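Local structure of argonaute (Methanocaldococcus jannaschii, 5G5S) at residues N357-I362 and E426-L431; K378-F383 and F398-R403. The protein uses short single-stranded DNA guides to bind complementary DNA targets and slice them, and may defend the cell against invading genetic elements. All blocks are in the same frame, centred on the assembly; numbering follows the deposited sequence.

Contact 1: N357-I362 and E426-L431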
loop_
_atom_site.group_PDB
_atom_site.type_symbol
_atom_site.label_atom_id
_atom_site.label_comp_id
_atom_site.label_asym_id
_atom_site.label_seq_id
_atom_site.Cartn_x
_atom_site.Cartn_y
_atom_site.Cartn_z
ATOM N N ASN A 357 -0.448 -2.027 35.218
ATOM C CA ASN A 357 0.989 -2.273 35.251
ATOM C C ASN A 357 1.270 -3.417 34.281
ATOM O O ASN A 357 1.068 -4.585 34.618
ATOM C CB ASN A 357 1.453 -2.608 36.682
ATOM C CG ASN A 357 2.519 -1.690 37.237
ATOM O OD1 ASN A 357 3.478 -1.297 36.552
ATOM N ND2 ASN A 357 2.398 -1.362 38.515
ATOM N N LEU A 358 1.667 -3.070 33.048
ATOM C CA LEU A 358 1.946 -4.045 31.998
ATOM C C LEU A 358 3.271 -4.755 32.231
ATOM O O LEU A 358 4.307 -4.099 32.372
ATOM C CB LEU A 358 1.921 -3.401 30.595
ATOM C CG LEU A 358 0.591 -2.806 30.094
ATOM C CD1 LEU A 358 0.805 -1.983 28.830
ATOM C CD2 LEU A 358 -0.455 -3.888 29.839
ATOM N N LEU A 359 3.222 -6.101 32.294
ATOM C CA LEU A 359 4.378 -6.988 32.460
ATOM C C LEU A 359 5.234 -6.809 31.196
ATOM O O LEU A 359 4.876 -7.299 30.122
ATOM C CB LEU A 359 3.878 -8.436 32.566
ATOM C CG LEU A 359 4.273 -9.243 33.782
ATOM C CD1 LEU A 359 3.220 -9.134 34.893
ATOM C CD2 LEU A 359 4.463 -10.699 33.407
ATOM N N THR A 360 6.313 -6.023 31.308
ATOM C CA THR A 360 7.186 -5.704 30.176
ATOM C C THR A 360 8.441 -6.580 30.153
ATOM O O THR A 360 8.951 -6.968 31.202
ATOM C CB THR A 360 7.464 -4.186 30.135
ATOM O OG1 THR A 360 6.227 -3.490 30.265
ATOM C CG2 THR A 360 8.160 -3.736 28.856
ATOM N N TYR A 361 8.921 -6.893 28.947
ATOM C CA TYR A 361 10.134 -7.669 28.709
ATOM C C TYR A 361 11.142 -6.792 27.962
ATOM O O TYR A 361 10.731 -5.988 27.125
ATOM C CB TYR A 361 9.805 -8.908 27.863
ATOM C CG TYR A 361 9.126 -10.018 28.632
ATOM C CD1 TYR A 361 7.744 -10.033 28.802
ATOM C CD2 TYR A 361 9.860 -11.070 29.168
ATOM C CE1 TYR A 361 7.114 -11.050 29.520
ATOM C CE2 TYR A 361 9.239 -12.108 29.862
ATOM C CZ TYR A 361 7.864 -12.095 30.033
ATOM O OH TYR A 361 7.253 -13.115 30.726
ATOM N N ILE A 362 12.444 -6.912 28.276
ATOM C CA ILE A 362 13.482 -6.163 27.554
ATOM C C ILE A 362 14.386 -7.174 26.859
ATOM O O ILE A 362 15.198 -7.839 27.503
ATOM C CB ILE A 362 14.257 -5.068 28.362
ATOM C CG1 ILE A 362 13.335 -4.188 29.263
ATOM C CG2 ILE A 362 15.133 -4.207 27.432
ATOM C CD1 ILE A 362 12.194 -3.316 28.558
ATOM N N GLU A 426 -2.578 -12.588 29.651
ATOM C CA GLU A 426 -2.872 -11.161 29.767
ATOM C C GLU A 426 -1.960 -10.348 28.830
ATOM O O GLU A 426 -0.964 -10.880 28.331
ATOM C CB GLU A 426 -2.680 -10.709 31.226
ATOM N N ILE A 427 -2.310 -9.063 28.589
ATOM C CA ILE A 427 -1.547 -8.158 27.724
ATOM C C ILE A 427 -0.199 -7.787 28.343
ATOM O O ILE A 427 -0.140 -7.234 29.444
ATOM C CB ILE A 427 -2.384 -6.920 27.258
ATOM C CG1 ILE A 427 -3.538 -7.323 26.298
ATOM C CG2 ILE A 427 -1.513 -5.806 26.647
ATOM C CD1 ILE A 427 -3.117 -8.005 24.920
ATOM N N CYS A 428 0.879 -8.112 27.621
ATOM C CA CYS A 428 2.250 -7.827 28.023
ATOM C C CYS A 428 2.937 -7.011 26.944
ATOM O O CYS A 428 2.412 -6.879 25.828
ATOM C CB CYS A 428 3.008 -9.122 28.304
ATOM S SG CYS A 428 2.407 -10.043 29.744
ATOM N N PHE A 429 4.104 -6.446 27.277
ATOM C CA PHE A 429 4.880 -5.676 26.318
ATOM C C PHE A 429 6.310 -6.192 26.230
ATOM O O PHE A 429 6.814 -6.769 27.189
ATOM C CB PHE A 429 4.827 -4.159 26.598
ATOM C CG PHE A 429 5.411 -3.347 25.462
ATOM C CD1 PHE A 429 4.706 -3.172 24.276
ATOM C CD2 PHE A 429 6.698 -2.830 25.545
ATOM C CE1 PHE A 429 5.270 -2.480 23.204
ATOM C CE2 PHE A 429 7.262 -2.142 24.468
ATOM C CZ PHE A 429 6.545 -1.974 23.307
ATOM N N ALA A 430 6.952 -6.021 25.061
ATOM C CA ALA A 430 8.346 -6.411 24.879
ATOM C C ALA A 430 9.081 -5.362 24.066
ATOM O O ALA A 430 8.647 -5.017 22.976
ATOM C CB ALA A 430 8.451 -7.779 24.227
ATOM N N LEU A 431 10.165 -4.818 24.621
ATOM C CA LEU A 431 10.986 -3.834 23.927
ATOM C C LEU A 431 12.203 -4.585 23.395
ATOM O O LEU A 431 12.985 -5.133 24.172
ATOM C CB LEU A 431 11.380 -2.680 24.867
ATOM C CG LEU A 431 12.229 -1.551 24.278
ATOM C CD1 LEU A 431 11.417 -0.674 23.324
ATOM C CD2 LEU A 431 12.847 -0.707 25.383
#
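F429 bridges L359 and Y361 with its two backbone groups: F429 N donates to L359 O at 3.1 Å, and Y361 N donates to F429 O at 2.7 Å. A third bond, from L431 N to Y361 O (2.8 Å), is nearly straight at 166°. Bonds leaving alternate residues of each strand, with T360 set against F429, Y361 against A430 and I362 against L431, are the evidence for parallel pairing; the directions of the two short strand segments differ by 22°. CA-H...O contacts fill in between them, as from T360 CA to F429 O.

The side chains sort by face. On one, T360 and F429 lie side by side and point the same way, methyl CG2 of T360 meeting CD2 at the edge of the F429 ring at 3.7 Å, near the ring plane. That methyl stands anti to the backbone N, while OG1, beside the N (chi1 -48°), turns back to donate to L358 O (2.9 Å) from above its carbonyl plane. Further along this face, I362 reaches L431 CB with CD1 (3.8 Å). The other face carries Y361 and A430, whose CB atoms touch. Near the start of the pair, L359 CB packs on C428 SG at 3.6 Å, and L358 CD2 lies against the carbonyl O and CG2 of I427.

This is the central strand pair of the four-stranded parallel sheet in the Mid domain, and F429 lies beside Q459, seen to bind a divalent metal in a structure of this protein and part of region 459-462, which binds the guide's 5'-phosphorylated end. Strand 397-407 flanks 357-362, F398 meeting the F429 ring edge-to-face; helix 372-390 covers I362 and L431 through V379 and F383, and strand 456-462 flanks 428-434 on its far side, I456 against C428 and A430.

Contact 2: K378-F383 and F398-R403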
loop_
_atom_site.group_PDB
_atom_site.type_symbol
_atom_site.label_atom_id
_atom_site.label_comp_id
_atom_site.label_asym_id
_atom_site.label_seq_id
_atom_site.Cartn_x
_atom_site.Cartn_y
_atom_site.Cartn_z
ATOM N N LYS A 378 19.464 3.703 28.997
ATOM C CA LYS A 378 18.591 4.295 27.978
ATOM C C LYS A 378 17.132 3.848 28.153
ATOM O O LYS A 378 16.224 4.672 28.032
ATOM C CB LYS A 378 19.093 3.963 26.563
ATOM C CG LYS A 378 19.818 5.114 25.885
ATOM C CD LYS A 378 18.899 5.914 24.964
ATOM C CE LYS A 378 19.611 7.135 24.441
ATOM N NZ LYS A 378 18.689 8.042 23.718
ATOM N N VAL A 379 16.917 2.540 28.419
ATOM C CA VAL A 379 15.612 1.906 28.664
ATOM C C VAL A 379 15.041 2.426 30.015
ATOM O O VAL A 379 13.845 2.708 30.103
ATOM C CB VAL A 379 15.745 0.351 28.627
ATOM C CG1 VAL A 379 14.472 -0.355 29.087
ATOM C CG2 VAL A 379 16.161 -0.141 27.246
ATOM N N ASN A 380 15.909 2.574 31.045
ATOM C CA ASN A 380 15.529 3.069 32.374
ATOM C C ASN A 380 15.141 4.553 32.366
ATOM O O ASN A 380 14.027 4.876 32.782
ATOM C CB ASN A 380 16.611 2.773 33.421
ATOM C CG ASN A 380 16.800 1.303 33.740
ATOM O OD1 ASN A 380 15.898 0.472 33.577
ATOM N ND2 ASN A 380 17.981 0.949 34.227
ATOM N N LYS A 381 16.029 5.442 31.855
ATOM C CA LYS A 381 15.785 6.890 31.758
ATOM C C LYS A 381 14.525 7.225 30.964
ATOM O O LYS A 381 13.880 8.226 31.258
ATOM C CB LYS A 381 16.997 7.626 31.171
ATOM N N MET A 382 14.164 6.392 29.974
ATOM C CA MET A 382 12.954 6.599 29.182
ATOM C C MET A 382 11.699 6.147 29.946
ATOM O O MET A 382 10.734 6.910 30.032
ATOM C CB MET A 382 13.050 5.894 27.820
ATOM C CG MET A 382 11.709 5.830 27.086
ATOM S SD MET A 382 11.664 4.787 25.626
ATOM C CE MET A 382 11.873 3.194 26.349
ATOM N N PHE A 383 11.698 4.901 30.455
ATOM C CA PHE A 383 10.556 4.339 31.172
ATOM C C PHE A 383 10.295 4.952 32.552
ATOM O O PHE A 383 9.133 5.115 32.903
ATOM C CB PHE A 383 10.618 2.806 31.233
ATOM C CG PHE A 383 10.258 2.066 29.960
ATOM C CD1 PHE A 383 9.024 2.260 29.347
ATOM C CD2 PHE A 383 11.113 1.108 29.429
ATOM C CE1 PHE A 383 8.678 1.546 28.192
ATOM C CE2 PHE A 383 10.759 0.383 28.285
ATOM C CZ PHE A 383 9.545 0.610 27.670
ATOM N N PHE A 398 4.805 0.428 32.581
ATOM C CA PHE A 398 5.631 -0.664 32.087
ATOM C C PHE A 398 6.490 -1.208 33.245
ATOM O O PHE A 398 7.291 -0.468 33.836
ATOM C CB PHE A 398 6.476 -0.216 30.879
ATOM C CG PHE A 398 5.656 0.192 29.672
ATOM C CD1 PHE A 398 5.230 -0.753 28.747
ATOM C CD2 PHE A 398 5.302 1.519 29.467
ATOM C CE1 PHE A 398 4.460 -0.378 27.643
ATOM C CE2 PHE A 398 4.533 1.892 28.359
ATOM C CZ PHE A 398 4.119 0.941 27.456
ATOM N N ASN A 399 6.256 -2.483 33.611
ATOM C CA ASN A 399 6.981 -3.171 34.682
ATOM C C ASN A 399 7.842 -4.291 34.085
ATOM O O ASN A 399 7.342 -5.388 33.812
ATOM C CB ASN A 399 6.025 -3.691 35.761
ATOM C CG ASN A 399 6.749 -4.344 36.907
ATOM O OD1 ASN A 399 7.027 -5.547 36.891
ATOM N ND2 ASN A 399 7.128 -3.548 37.893
ATOM N N TYR A 400 9.132 -3.986 33.857
ATOM C CA TYR A 400 10.106 -4.887 33.234
ATOM C C TYR A 400 11.123 -5.483 34.220
ATOM O O TYR A 400 12.146 -6.023 33.788
ATOM C CB TYR A 400 10.796 -4.207 32.019
ATOM C CG TYR A 400 11.453 -2.890 32.369
ATOM C CD1 TYR A 400 12.720 -2.854 32.949
ATOM C CD2 TYR A 400 10.786 -1.683 32.184
ATOM C CE1 TYR A 400 13.303 -1.650 33.336
ATOM C CE2 TYR A 400 11.363 -0.473 32.561
ATOM C CZ TYR A 400 12.625 -0.461 33.133
ATOM O OH TYR A 400 13.206 0.727 33.513
ATOM N N ALA A 401 10.829 -5.406 35.537
ATOM C CA ALA A 401 11.689 -5.931 36.599
ATOM C C ALA A 401 11.982 -7.411 36.378
ATOM O O ALA A 401 11.054 -8.200 36.173
ATOM C CB ALA A 401 11.043 -5.717 37.961
ATOM N N ASN A 402 13.284 -7.756 36.321
ATOM C CA ASN A 402 13.829 -9.106 36.121
ATOM C C ASN A 402 13.502 -9.781 34.783
ATOM O O ASN A 402 13.923 -10.920 34.555
ATOM C CB ASN A 402 13.528 -10.021 37.323
ATOM C CG ASN A 402 13.947 -9.410 38.626
ATOM O OD1 ASN A 402 13.119 -8.921 39.399
ATOM N ND2 ASN A 402 15.251 -9.343 38.852
ATOM N N ARG A 403 12.788 -9.069 33.889
ATOM C CA ARG A 403 12.402 -9.563 32.566
ATOM C C ARG A 403 13.329 -9.060 31.440
ATOM O O ARG A 403 12.880 -8.815 30.317
ATOM C CB ARG A 403 10.913 -9.302 32.284
ATOM C CG ARG A 403 9.980 -10.223 33.051
ATOM C CD ARG A 403 8.540 -9.784 32.934
ATOM N NE ARG A 403 7.796 -10.058 34.163
ATOM C CZ ARG A 403 7.522 -9.150 35.095
ATOM N NH1 ARG A 403 7.901 -7.887 34.936
ATOM N NH2 ARG A 403 6.840 -9.491 36.180
#
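Helix 372-390 and strand 397-407 belong to a beta-alpha-beta unit of the Mid domain, and the Y400-N380 and F383-F398 pairs join them. Y400 OH donates to N380 OD1 at 2.7 Å; amide and ring planes are 15° apart. CG of Y400 sits between the backbone N and the carbonyl carbon (chi1 56°), a crowded position; the CB itself points toward the helix.

One turn further along the helix, the F383 ring reaches both aromatic residues of 398-403. Its CE1 lies over one face of the F398 ring, off centre toward the rim, 3.6 Å from CD2. Its CD2 meets Y400 CE2 at 3.5 Å. Both ring pairs are oblique, each with planes at 41°, and centroids are 5.1 Å apart for F383-F398. The three rings form an aromatic cluster between helix and sheet, as the helix of a crossover packs on the strands it connects. M382 CE covers one face of the F383 ring, and V379 CG1 lies at its edge while also approaching one face of the Y400 ring.

Beyond Y400 the chain makes a type II turn to R403, closed by R403 N to Y400 O at 3.1 Å. Outside the two segments, F398 also meets the ring of Y386, and its backbone N is bonded to N387 OD1.

Overall arrangement
From the N terminus, strand 357-365 enters the sheet first, helix 372-390 follows, and strand 397-407 then returns beside 357-365; contact 2 closes the short loop from the helix to that strand, its segments 15 residues apart. The chain continues through helix 412-420 to strand 428-434, where contact 1 closes the longer loop, 64 residues. Contact 2 is therefore nested inside contact 1. Strand 357-365 runs between 397-407 and 428-434, so the two contacts share a sheet, with centres about 10 Å apart. They touch directly: probable hydrogen bonds link T360 N with N399 O and L358 O with N399 N, joining the strand pair to the strand on which helix 372-390 packs.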